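Side-chain contacts in SusD homolog (Bacteroides thetaiotaomicron, PDB 4MRU), which probably binds mucin O-glycans at the cell surface, as a SusD-like outer-membrane lipoprotein with a TPR-like helical fold: residues Tyr94-Val97 with Leu98-Asp102; Ala166-Ala169 with Leu170-Met174; Gln194-Leu197 with Phe198-Leu202. All coordinates share one frame; numbering follows the deposited sequence.

Interaction 1 (Tyr94-Val97 with Leu98-Asp102)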
loop_
_atom_site.group_PDB
_atom_site.type_symbol
_atom_site.label_atom_id
_atom_site.label_comp_id
_atom_site.label_asym_id
_atom_site.label_seq_id
_atom_site.Cartn_x
_atom_site.Cartn_y
_atom_site.Cartn_z
ATOM N N TYR A 94 -4.032 -20.665 -7.179
ATOM C CA TYR A 94 -4.832 -20.183 -8.309
ATOM C C TYR A 94 -5.165 -21.323 -9.255
ATOM O O TYR A 94 -6.332 -21.527 -9.612
ATOM C CB TYR A 94 -4.108 -19.060 -9.076
ATOM C CG TYR A 94 -4.951 -18.478 -10.216
ATOM C CD1 TYR A 94 -6.066 -17.711 -9.931
ATOM C CD2 TYR A 94 -4.643 -18.713 -11.546
ATOM C CE1 TYR A 94 -6.857 -17.184 -10.939
ATOM C CE2 TYR A 94 -5.438 -18.177 -12.581
ATOM C CZ TYR A 94 -6.561 -17.432 -12.250
ATOM O OH TYR A 94 -7.411 -16.892 -13.180
ATOM N N TYR A 95 -4.160 -22.110 -9.630
ATOM C CA TYR A 95 -4.396 -23.204 -10.568
ATOM C C TYR A 95 -5.173 -24.367 -9.960
ATOM O O TYR A 95 -5.865 -25.078 -10.691
ATOM C CB TYR A 95 -3.064 -23.675 -11.194
ATOM C CG TYR A 95 -2.543 -22.695 -12.289
ATOM C CD1 TYR A 95 -3.389 -22.247 -13.315
ATOM C CD2 TYR A 95 -1.200 -22.259 -12.325
ATOM C CE1 TYR A 95 -2.938 -21.373 -14.305
ATOM C CE2 TYR A 95 -0.743 -21.391 -13.321
ATOM C CZ TYR A 95 -1.620 -20.947 -14.300
ATOM O OH TYR A 95 -1.204 -20.103 -15.293
ATOM N N ALA A 96 -5.122 -24.552 -8.636
ATOM C CA ALA A 96 -5.944 -25.564 -7.976
ATOM C C ALA A 96 -7.423 -25.231 -8.153
ATOM O O ALA A 96 -8.248 -26.106 -8.464
ATOM C CB ALA A 96 -5.593 -25.697 -6.491
ATOM N N VAL A 97 -7.766 -23.962 -7.997
ATOM C CA VAL A 97 -9.143 -23.563 -8.202
ATOM C C VAL A 97 -9.576 -23.846 -9.611
ATOM O O VAL A 97 -10.682 -24.414 -9.832
ATOM C CB VAL A 97 -9.372 -22.058 -7.911
ATOM C CG1 VAL A 97 -10.819 -21.677 -8.170
ATOM C CG2 VAL A 97 -8.990 -21.721 -6.483
ATOM N N LEU A 98 -8.725 -23.463 -10.571
ATOM C CA LEU A 98 -9.048 -23.643 -11.988
ATOM C C LEU A 98 -9.133 -25.108 -12.391
ATOM O O LEU A 98 -9.958 -25.466 -13.195
ATOM C CB LEU A 98 -8.024 -22.949 -12.867
ATOM C CG LEU A 98 -8.361 -21.514 -13.300
ATOM C CD1 LEU A 98 -8.742 -20.558 -12.165
ATOM C CD2 LEU A 98 -7.145 -21.016 -14.068
ATOM N N GLN A 99 -8.367 -25.976 -11.779
ATOM C CA GLN A 99 -8.438 -27.357 -12.188
ATOM C C GLN A 99 -9.570 -28.123 -11.456
ATOM O O GLN A 99 -10.073 -29.132 -11.976
ATOM C CB GLN A 99 -7.029 -27.982 -12.098
ATOM C CG GLN A 99 -6.666 -28.720 -10.841
ATOM C CD GLN A 99 -5.176 -29.023 -10.771
ATOM O OE1 GLN A 99 -4.323 -28.247 -11.256
ATOM N NE2 GLN A 99 -4.851 -30.159 -10.165
ATOM N N HIS A 100 -10.083 -27.606 -10.338
ATOM C CA HIS A 100 -11.146 -28.322 -9.604
ATOM C C HIS A 100 -12.550 -27.751 -9.736
ATOM O O HIS A 100 -13.508 -28.469 -9.499
ATOM C CB HIS A 100 -10.839 -28.347 -8.119
ATOM C CG HIS A 100 -9.717 -29.239 -7.760
ATOM N ND1 HIS A 100 -8.403 -28.832 -7.823
ATOM C CD2 HIS A 100 -9.701 -30.526 -7.339
ATOM C CE1 HIS A 100 -7.622 -29.833 -7.458
ATOM N NE2 HIS A 100 -8.384 -30.870 -7.160
ATOM N N GLU A 101 -12.676 -26.466 -10.062
ATOM C CA GLU A 101 -13.988 -25.786 -10.049
ATOM C C GLU A 101 -14.384 -25.320 -11.440
ATOM O O GLU A 101 -13.557 -24.760 -12.166
ATOM C CB GLU A 101 -13.964 -24.563 -9.129
ATOM C CG GLU A 101 -13.350 -24.770 -7.750
ATOM C CD GLU A 101 -14.100 -25.784 -6.896
ATOM O OE1 GLU A 101 -15.307 -25.967 -7.132
ATOM O OE2 GLU A 101 -13.471 -26.378 -5.991
ATOM N N ASP A 102 -15.632 -25.539 -11.831
ATOM C CA ASP A 102 -16.149 -24.876 -13.045
ATOM C C ASP A 102 -17.250 -23.843 -12.727
ATOM O O ASP A 102 -17.809 -23.232 -13.640
ATOM C CB ASP A 102 -16.624 -25.901 -14.096
ATOM C CG ASP A 102 -17.707 -26.805 -13.592
ATOM O OD1 ASP A 102 -18.155 -26.612 -12.450
ATOM O OD2 ASP A 102 -18.112 -27.728 -14.338
#

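Interaction 2 (Ala166-Ala169 with Leu170-Met174). With EDO (1,2-ethanediol), chain E.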
loop_
_atom_site.group_PDB
_atom_site.type_symbol
_atom_site.label_atom_id
_atom_site.label_comp_id
_atom_site.label_asym_id
_atom_site.label_seq_id
_atom_site.Cartn_x
_atom_site.Cartn_y
_atom_site.Cartn_z
ATOM N N ALA A 166 -14.382 -10.967 -14.093
ATOM C CA ALA A 166 -14.833 -11.406 -12.780
ATOM C C ALA A 166 -16.119 -10.714 -12.398
ATOM O O ALA A 166 -17.049 -11.352 -11.844
ATOM C CB ALA A 166 -13.778 -11.157 -11.725
ATOM N N ASP A 167 -16.190 -9.412 -12.653
ATOM C CA ASP A 167 -17.362 -8.667 -12.272
ATOM C C ASP A 167 -18.604 -9.156 -12.973
ATOM O O ASP A 167 -19.677 -9.254 -12.361
ATOM C CB ASP A 167 -17.166 -7.183 -12.595
ATOM C CG ASP A 167 -18.124 -6.311 -11.848
ATOM O OD1 ASP A 167 -18.586 -6.723 -10.771
ATOM O OD2 ASP A 167 -18.409 -5.188 -12.325
ATOM N N GLN A 168 -18.497 -9.413 -14.271
ATOM C CA GLN A 168 -19.645 -9.954 -15.006
ATOM C C GLN A 168 -20.138 -11.268 -14.400
ATOM O O GLN A 168 -21.365 -11.502 -14.299
ATOM C CB GLN A 168 -19.283 -10.168 -16.472
ATOM C CG GLN A 168 -20.448 -10.681 -17.320
ATOM C CD GLN A 168 -20.051 -11.024 -18.738
ATOM O OE1 GLN A 168 -18.870 -11.107 -19.077
ATOM N NE2 GLN A 168 -21.053 -11.239 -19.579
ATOM N N ALA A 169 -19.205 -12.132 -13.989
ATOM C CA ALA A 169 -19.580 -13.437 -13.503
ATOM C C ALA A 169 -20.233 -13.313 -12.118
ATOM O O ALA A 169 -21.196 -14.025 -11.818
ATOM C CB ALA A 169 -18.383 -14.381 -13.471
ATOM N N LEU A 170 -19.750 -12.384 -11.299
ATOM C CA LEU A 170 -20.377 -12.113 -10.015
ATOM C C LEU A 170 -21.793 -11.524 -10.181
ATOM O O LEU A 170 -22.753 -11.995 -9.548
ATOM C CB LEU A 170 -19.541 -11.146 -9.202
ATOM C CG LEU A 170 -18.224 -11.750 -8.692
ATOM C CD1 LEU A 170 -17.464 -10.673 -7.952
ATOM C CD2 LEU A 170 -18.428 -12.984 -7.817
ATOM N N GLU A 171 -21.907 -10.507 -11.030
ATOM C CA GLU A 171 -23.185 -9.893 -11.280
ATOM C C GLU A 171 -24.180 -10.903 -11.831
ATOM O O GLU A 171 -25.323 -10.900 -11.415
ATOM C CB GLU A 171 -23.026 -8.764 -12.262
ATOM C CG GLU A 171 -24.304 -8.004 -12.628
ATOM C CD GLU A 171 -24.019 -6.949 -13.683
ATOM O OE1 GLU A 171 -23.806 -7.315 -14.857
ATOM O OE2 GLU A 171 -23.947 -5.768 -13.348
ATOM N N ASP A 172 -23.775 -11.729 -12.798
ATOM C CA ASP A 172 -24.699 -12.678 -13.420
ATOM C C ASP A 172 -25.099 -13.840 -12.524
ATOM O O ASP A 172 -26.109 -14.508 -12.811
ATOM C CB ASP A 172 -24.106 -13.272 -14.686
ATOM C CG ASP A 172 -23.984 -12.252 -15.810
ATOM O OD1 ASP A 172 -24.624 -11.189 -15.741
ATOM O OD2 ASP A 172 -23.245 -12.532 -16.778
ATOM N N ASN A 173 -24.352 -14.100 -11.451
ATOM C CA ASN A 173 -24.666 -15.241 -10.581
ATOM C C ASN A 173 -25.036 -14.925 -9.123
ATOM O O ASN A 173 -25.451 -15.817 -8.375
ATOM C CB ASN A 173 -23.491 -16.196 -10.582
ATOM C CG ASN A 173 -23.348 -16.878 -11.904
ATOM O OD1 ASN A 173 -24.101 -17.793 -12.211
ATOM N ND2 ASN A 173 -22.416 -16.406 -12.724
HETATM N N MSE A 174 -24.940 -13.672 -8.732
HETATM C CA MSE A 174 -25.226 -13.340 -7.350
HETATM C C MSE A 174 -26.708 -13.391 -7.061
HETATM O O MSE A 174 -27.577 -13.164 -7.925
HETATM C CB MSE A 174 -24.705 -11.954 -7.067
HETATM C CG MSE A 174 -25.559 -10.812 -7.607
HETATM SE SE MSE A 174 -24.294 -9.327 -7.341
HETATM C CE MSE A 174 -25.381 -7.950 -8.307
HETATM C C1 EDO E . -17.008 -2.828 -14.748
HETATM O O1 EDO E . -16.423 -3.894 -14.002
HETATM C C2 EDO E . -17.515 -1.793 -13.772
HETATM O O2 EDO E . -16.365 -1.094 -13.312
#

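Interaction 3 (Gln194-Leu197 with Phe198-Leu202)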
loop_
_atom_site.group_PDB
_atom_site.type_symbol
_atom_site.label_atom_id
_atom_site.label_comp_id
_atom_site.label_asym_id
_atom_site.label_seq_id
_atom_site.Cartn_x
_atom_site.Cartn_y
_atom_site.Cartn_z
ATOM N N GLN A 194 -20.784 -7.492 -1.788
ATOM C CA GLN A 194 -19.649 -6.763 -1.210
ATOM C C GLN A 194 -18.391 -6.996 -2.028
ATOM O O GLN A 194 -17.617 -6.068 -2.200
ATOM C CB GLN A 194 -19.439 -7.144 0.262
ATOM C CG GLN A 194 -20.491 -6.516 1.169
ATOM C CD GLN A 194 -20.326 -6.966 2.598
ATOM O OE1 GLN A 194 -20.154 -8.162 2.874
ATOM N NE2 GLN A 194 -20.315 -6.018 3.506
ATOM N N TRP A 195 -18.173 -8.225 -2.523
ATOM C CA TRP A 195 -17.057 -8.468 -3.449
ATOM C C TRP A 195 -17.131 -7.532 -4.660
ATOM O O TRP A 195 -16.082 -7.031 -5.097
ATOM C CB TRP A 195 -16.983 -9.931 -3.890
ATOM C CG TRP A 195 -16.346 -10.795 -2.873
ATOM C CD1 TRP A 195 -16.933 -11.745 -2.107
ATOM C CD2 TRP A 195 -14.974 -10.733 -2.461
ATOM N NE1 TRP A 195 -16.013 -12.322 -1.258
ATOM C CE2 TRP A 195 -14.799 -11.709 -1.441
ATOM C CE3 TRP A 195 -13.890 -9.931 -2.825
ATOM C CZ2 TRP A 195 -13.577 -11.901 -0.796
ATOM C CZ3 TRP A 195 -12.658 -10.116 -2.176
ATOM C CH2 TRP A 195 -12.502 -11.125 -1.201
ATOM N N ARG A 196 -18.334 -7.224 -5.169
ATOM C CA ARG A 196 -18.404 -6.276 -6.305
ATOM C C ARG A 196 -18.002 -4.837 -5.925
ATOM O O ARG A 196 -17.324 -4.163 -6.693
ATOM C CB ARG A 196 -19.791 -6.264 -6.963
ATOM C CG ARG A 196 -20.087 -7.607 -7.632
ATOM C CD ARG A 196 -21.340 -7.518 -8.486
ATOM N NE ARG A 196 -21.052 -6.721 -9.648
ATOM C CZ ARG A 196 -21.778 -5.707 -10.096
ATOM N NH1 ARG A 196 -22.897 -5.331 -9.506
ATOM N NH2 ARG A 196 -21.369 -5.078 -11.182
ATOM N N LEU A 197 -18.417 -4.371 -4.751
ATOM C CA LEU A 197 -18.004 -3.071 -4.277
ATOM C C LEU A 197 -16.489 -3.011 -4.211
ATOM O O LEU A 197 -15.841 -2.030 -4.673
ATOM C CB LEU A 197 -18.599 -2.773 -2.907
ATOM C CG LEU A 197 -20.131 -2.677 -2.856
ATOM C CD1 LEU A 197 -20.560 -2.426 -1.410
ATOM C CD2 LEU A 197 -20.617 -1.592 -3.784
ATOM N N PHE A 198 -15.906 -4.062 -3.651
ATOM C CA PHE A 198 -14.456 -4.090 -3.531
ATOM C C PHE A 198 -13.811 -4.085 -4.918
ATOM O O PHE A 198 -12.836 -3.359 -5.167
ATOM C CB PHE A 198 -13.971 -5.306 -2.736
ATOM C CG PHE A 198 -12.517 -5.519 -2.833
ATOM C CD1 PHE A 198 -11.646 -4.679 -2.150
ATOM C CD2 PHE A 198 -12.001 -6.524 -3.621
ATOM C CE1 PHE A 198 -10.277 -4.849 -2.250
ATOM C CE2 PHE A 198 -10.639 -6.690 -3.730
ATOM C CZ PHE A 198 -9.781 -5.866 -3.021
ATOM N N LEU A 199 -14.310 -4.928 -5.795
ATOM C CA LEU A 199 -13.739 -4.986 -7.161
ATOM C C LEU A 199 -13.761 -3.629 -7.843
ATOM O O LEU A 199 -12.782 -3.211 -8.471
ATOM C CB LEU A 199 -14.510 -6.010 -7.986
ATOM C CG LEU A 199 -14.072 -6.357 -9.392
ATOM C CD1 LEU A 199 -14.542 -7.773 -9.701
ATOM C CD2 LEU A 199 -14.625 -5.374 -10.399
ATOM N N HIS A 200 -14.886 -2.937 -7.734
ATOM C CA HIS A 200 -14.992 -1.577 -8.309
ATOM C C HIS A 200 -14.044 -0.567 -7.651
ATOM O O HIS A 200 -13.523 0.338 -8.306
ATOM C CB HIS A 200 -16.422 -1.098 -8.235
ATOM C CG HIS A 200 -17.376 -1.980 -8.971
ATOM N ND1 HIS A 200 -18.655 -2.251 -8.509
ATOM C CD2 HIS A 200 -17.212 -2.731 -10.082
ATOM C CE1 HIS A 200 -19.251 -3.070 -9.356
ATOM N NE2 HIS A 200 -18.384 -3.401 -10.295
ATOM N N SER A 201 -13.847 -0.707 -6.353
ATOM C CA SER A 201 -12.927 0.132 -5.633
ATOM C C SER A 201 -11.465 -0.117 -6.114
ATOM O O SER A 201 -10.717 0.795 -6.297
ATOM C CB SER A 201 -13.071 -0.102 -4.125
ATOM O OG SER A 201 -14.428 0.074 -3.715
ATOM N N LEU A 202 -11.111 -1.373 -6.328
ATOM C CA LEU A 202 -9.790 -1.707 -6.855
ATOM C C LEU A 202 -9.614 -1.164 -8.263
ATOM O O LEU A 202 -8.533 -0.666 -8.583
ATOM C CB LEU A 202 -9.607 -3.204 -6.880
ATOM C CG LEU A 202 -8.255 -3.790 -7.277
ATOM C CD1 LEU A 202 -7.152 -3.236 -6.401
ATOM C CD2 LEU A 202 -8.315 -5.312 -7.189
#

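Interaction 1 (Tyr94-Val97 with Leu98-Asp102)
Leu98 reaches back one turn to lie against Tyr94, in the last turns of helix 81-100 in this mainly helical SusD-family protein, described as TPR-like. Its two methyls share the work. CD1 stands over one face of the Tyr94 ring, 4.1 Å from the centroid and 20° off the normal, a CH-pi contact displaced toward the rim on the CZ side. CD2 lies over the same side, beyond the rim, 3.6 Å from Tyr94 CE2, and also meets Tyr95 CD1 at 4.0 Å. The Tyr94 ring gets there because CG is anti to the backbone N (chi1 -177°), which carries the ring along the helix toward Leu98. Lower down, Val97 CG1 touches Glu101 CG, the two side chains crossing at 4.0 Å.

Around this apolar patch the surroundings fix the groups. Arg114 makes a cation-pi contact with Tyr94, Ala110 of helix 104-125 lies against both Tyr94 and Val97, and Tyr95 OH is tied to Val133 O. Glu101 turns its carboxylate to Tyr22, whose hydroxyl bonds OE2 and whose ring stacks on His100.

Glu101 is the first residue to leave helical backbone angles, yet its N still bonds Val97 O at 2.9 Å. One residue earlier the side chain strengthens the helix end: His100 N gives Ala96 O only a weak bond, and the imidazole supplies a second. His100 ND1 donates to Ala96 O at 2.8 Å, with the oxygen lying just 5° out of the ring plane.

Interaction 2 (Ala166-Ala169 with Leu170-Met174)
Asn173 has CG anti to its carbonyl carbon (chi1 -70°), a torsion that folds the amide back over the preceding turn of helix 152-173 toward Ala169. There ND2 gives Ala169 O a bond of 2.8 Å, nearly straight at 163°. The oxygen lies close to the amide plane, and the N-H arrives in the carbonyl plane on a lone pair, which favours this rotation of the amide. The backbone contributes less here: Asn173 N reaches the same oxygen at 3.2 Å, a weak bond.

Between Gln168 and Asp172 the meeting is one of a methylene with a carboxylate. Gln168 CG, anti to the backbone N at chi1 -178°, comes within 3.4 Å of Asp172 OD2 while its chain continues extended. The amide and carboxylate planes are steeply inclined to each other, and no hydrogen bond forms between them; the contact is through CG. Asp172 N bonds Gln168 O at 2.8 Å, and Leu170 N holds Ala166 O at 2.9 Å.

Asp167 ties the helix to its neighbour, helix 192-209: OD1 forms a salt bridge with Arg196 NE and OD2 bonds His200, while OD2 also accepts from O1 of a 1,2-ethanediol at 2.9 Å. That molecule, probably from the crystallisation liquor, is held by Gln203 as well. Ala166 and Ala169 rest on Ala108 of helix 104-125, and Leu170 lies against Arg196. Thus, near the C-terminal end of helix 152-173, which packs on helices 104-125 and 192-209 of a TPR-like fold, an asparagine side chain bonds the carbonyl four residues back.

Interaction 3 (Gln194-Leu197 with Phe198-Leu202)
Arg196 and His200 stand one helical turn apart with their flat groups perpendicular, the guanidinium and imidazole planes 90° apart. His200 CE1 sits over one face of the guanidinium toward its rim, 3.4 Å from Arg196 NH2, and seen from the ring that same NH2 lies in plane at the edge. The contact is thus neither a stack of faces nor a bond between the two groups. A bend at chi3 in the arginine chain (71°) turns its end across the imidazole. Arg196 NE is held by a salt bridge to Asp167 OD1, which helps to fix the guanidinium there. Arg196 O lies over a face of the ring, 3.0 Å from His200 ND1 but at too poor an angle to bond, and accepts His200 N instead. ND1 bonds Gly230 O and NE2 bonds Asp167; the two acceptors are consistent with protonation on both nitrogens, probably favoured by Asp167 though opposed by the adjacent guanidinium.

On another side of the helix, Trp195 and Phe198 run side by side and point the same way, their planes at 82° and centroids 5.9 Å apart. Phe198 CD2 comes to the edge of the indole, 3.9 Å from Trp195 CZ3. Trp195 NE1 is fixed by Asp185, while Trp324 and Met325 of strand 322-325 pack on this pair.

Leu197 O is gripped twice by Ser201: the backbone N bonds it at 2.9 Å, and OG at 2.7 Å comes from the opposite face of the carbonyl, well above its plane. The hydroxyl is also hydrogen-bonded to Ile232 N, joining the helix to the chain beyond helix 216-229. A buried helix of a mainly helical, TPR-like fold is built in this way, with Trp195, Phe198 and Leu202 on helix 104-125, Leu199 on helix 152-173, and polar groups bonded to adjoining segments.

In the fold
The three contacts lie in series along the chain, on helices 81-100, 152-173 and 192-209, and helix 104-125 touches side chains of all three. Interactions 2 and 3 are joined directly, their centres about 12 Å apart: Asp167 OD1 meets Arg196 NE at 2.7 Å, Asp167 OD2 meets His200 NE2 at 2.7 Å, and Met174 SE packs on Arg196 CD at 3.6 Å. The 1,2-ethanediol sits beside this junction, its nearest approach to the His200 side chain about 4 Å. Interaction 1 stands apart, with its nearest atoms about 8 Å from interaction 2 and about 12 Å from interaction 3. All three lie away from the magnesium-binding Asn373.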